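Local coordinates for protein SAM-dependent O-methyltransferase (Leptospira interrogans, PDB 2HNK) that probably transfers a methyl group from S-adenosylmethionine to an oxygen atom of its substrate, and binds the demethylated product S-adenosyl-L-homocysteine, at residues Thr124-Val127 with Leu128-Lys132. Numbering follows the deposited sequence.
Sequences TLQV and LIDSK
Gln-126 and Asp-130, one helical turn apart, illustrate how polar side chains at i and i+4 can be joined on the last turn of a helix. NE2 of Gln-126 donates to OD2 of Asp-130 over 2.8 Å, with an N-H...O angle of 160°. The acceptor lies close to the glutamine's amide plane, yet the donor reaches OD2 from above the carboxylate plane, and the two flat groups are turned 33° against each other. CG of Gln-126 is anti to the backbone N (chi1 -171°), and a bend at chi2 carries the amide forward along the helix to its partner. Beneath this bond Asp-130 N donates to Gln-126 O at 2.9 Å, so main chain and side chains link the same two residues. The helix, 121-130, follows strand 114-118, an outermost strand of the seven-stranded sheet (order 3-2-1-4-5-7-6) of the modified Rossmann fold of class I SAM-dependent methyltransferases, and near its start Ala-121 binds S-adenosyl-L-homocysteine. Leu-128 faces the protein interior: its N bonds to Thr-124 O at 3.3 Å, its CB rests against the carbonyl oxygens of Thr-124 and Leu-125, and its side chain packs on Ile-65, Leu-89 and Trp-137. Where the helix ends, Val-127 O is gripped twice by Ser-131, through a short 2.6 Å bond from OG, which sits above the carbonyl plane, and a weak one from the backbone N, while the valine side chain touches Trp-137.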
ATOM      1  N   THR C 124       0.434 -26.972   7.475  1.00 30.85           N
ATOM      2  CA  THR C 124       0.853 -26.744   6.103  1.00 30.00           C
ATOM      3  C   THR C 124       2.125 -25.903   6.075  1.00 30.08           C
ATOM      4  O   THR C 124       3.056 -26.181   5.308  1.00 30.15           O
ATOM      5  CB  THR C 124      -0.269 -26.089   5.284  1.00 29.95           C
ATOM      6  OG1 THR C 124      -1.403 -26.971   5.248  1.00 29.50           O
ATOM      7  CG2 THR C 124       0.193 -25.798   3.857  1.00 29.64           C
ATOM      8  N   LEU C 125       2.176 -24.899   6.942  1.00 29.75           N
ATOM      9  CA  LEU C 125       3.313 -24.000   6.987  1.00 29.80           C
ATOM     10  C   LEU C 125       4.538 -24.674   7.608  1.00 30.05           C
ATOM     11  O   LEU C 125       5.650 -24.469   7.137  1.00 29.85           O
ATOM     12  CB  LEU C 125       2.958 -22.694   7.721  1.00 29.49           C
ATOM     13  CG  LEU C 125       1.877 -21.779   7.116  1.00 28.97           C
ATOM     14  CD1 LEU C 125       1.732 -20.536   7.984  1.00 29.43           C
ATOM     15  CD2 LEU C 125       2.169 -21.396   5.663  1.00 27.33           C
ATOM     16  N   GLN C 126       4.328 -25.477   8.653  1.00 30.48           N
ATOM     17  CA  GLN C 126       5.439 -26.184   9.311  1.00 31.13           C
ATOM     18  C   GLN C 126       6.090 -27.219   8.405  1.00 31.05           C
ATOM     19  O   GLN C 126       7.309 -27.289   8.334  1.00 31.38           O
ATOM     20  CB  GLN C 126       5.005 -26.843  10.619  1.00 31.19           C
ATOM     21  CG  GLN C 126       6.175 -27.397  11.434  1.00 32.16           C
ATOM     22  CD  GLN C 126       7.174 -26.320  11.835  1.00 33.69           C
ATOM     23  OE1 GLN C 126       6.823 -25.343  12.495  1.00 34.61           O
ATOM     24  NE2 GLN C 126       8.427 -26.498  11.432  1.00 33.76           N
ATOM     25  N   VAL C 127       5.276 -28.003   7.705  1.00 31.26           N
ATOM     26  CA  VAL C 127       5.773 -28.980   6.733  1.00 31.66           C
ATOM     27  C   VAL C 127       6.612 -28.307   5.636  1.00 32.34           C
ATOM     28  O   VAL C 127       7.624 -28.852   5.179  1.00 32.58           O
ATOM     29  CB  VAL C 127       4.605 -29.777   6.110  1.00 31.53           C
ATOM     30  CG1 VAL C 127       5.082 -30.638   4.951  1.00 31.64           C
ATOM     31  CG2 VAL C 127       3.928 -30.628   7.168  1.00 30.85           C
ATOM     32  N   LEU C 128       6.186 -27.113   5.235  1.00 32.85           N
ATOM     33  CA  LEU C 128       6.870 -26.313   4.222  1.00 33.25           C
ATOM     34  C   LEU C 128       8.217 -25.795   4.746  1.00 33.47           C
ATOM     35  O   LEU C 128       9.225 -25.802   4.024  1.00 33.43           O
ATOM     36  CB  LEU C 128       5.960 -25.152   3.801  1.00 33.11           C
ATOM     37  CG  LEU C 128       5.929 -24.688   2.350  1.00 33.50           C
ATOM     38  CD1 LEU C 128       5.674 -25.837   1.387  1.00 33.21           C
ATOM     39  CD2 LEU C 128       4.860 -23.627   2.190  1.00 33.37           C
ATOM     40  N   ILE C 129       8.234 -25.359   6.004  1.00 33.74           N
ATOM     41  CA  ILE C 129       9.479 -24.954   6.650  1.00 34.37           C
ATOM     42  C   ILE C 129      10.480 -26.125   6.727  1.00 35.32           C
ATOM     43  O   ILE C 129      11.653 -25.974   6.361  1.00 35.48           O
ATOM     44  CB  ILE C 129       9.229 -24.353   8.052  1.00 34.16           C
ATOM     45  CG1 ILE C 129       8.522 -23.002   7.936  1.00 33.38           C
ATOM     46  CG2 ILE C 129      10.546 -24.191   8.820  1.00 33.37           C
ATOM     47  CD1 ILE C 129       7.856 -22.527   9.216  1.00 33.26           C
ATOM     48  N   ASP C 130      10.005 -27.285   7.178  1.00 36.17           N
ATOM     49  CA  ASP C 130      10.872 -28.441   7.439  1.00 37.17           C
ATOM     50  C   ASP C 130      11.242 -29.259   6.201  1.00 37.78           C
ATOM     51  O   ASP C 130      12.174 -30.060   6.249  1.00 38.14           O
ATOM     52  CB  ASP C 130      10.224 -29.366   8.475  1.00 37.07           C
ATOM     53  CG  ASP C 130       9.986 -28.686   9.801  1.00 37.56           C
ATOM     54  OD1 ASP C 130      10.782 -27.803  10.182  1.00 37.61           O
ATOM     55  OD2 ASP C 130       8.991 -29.040  10.469  1.00 39.39           O
ATOM     56  N   SER C 131      10.502 -29.071   5.109  1.00 38.62           N
ATOM     57  CA  SER C 131      10.731 -29.804   3.862  1.00 39.19           C
ATOM     58  C   SER C 131      12.155 -29.639   3.337  1.00 39.62           C
ATOM     59  O   SER C 131      12.683 -28.525   3.312  1.00 39.82           O
ATOM     60  CB  SER C 131       9.733 -29.357   2.792  1.00 39.34           C
ATOM     61  OG  SER C 131       8.463 -29.955   2.995  1.00 39.90           O
ATOM     62  N   LYS C 132      12.765 -30.755   2.936  1.00 39.88           N
ATOM     63  CA  LYS C 132      14.100 -30.747   2.324  1.00 40.30           C
ATOM     64  C   LYS C 132      13.991 -30.770   0.804  1.00 40.09           C
ATOM     65  O   LYS C 132      14.847 -30.232   0.098  1.00 40.12           O
ATOM     66  CB  LYS C 132      14.933 -31.943   2.807  1.00 40.65           C
ATOM     67  CG  LYS C 132      15.165 -31.986   4.313  1.00 42.05           C
ATOM     68  CD  LYS C 132      15.751 -30.680   4.829  1.00 43.88           C
ATOM     69  CE  LYS C 132      15.596 -30.595   6.335  1.00 45.87           C
ATOM     70  NZ  LYS C 132      15.957 -29.251   6.856  1.00 47.64           N
TER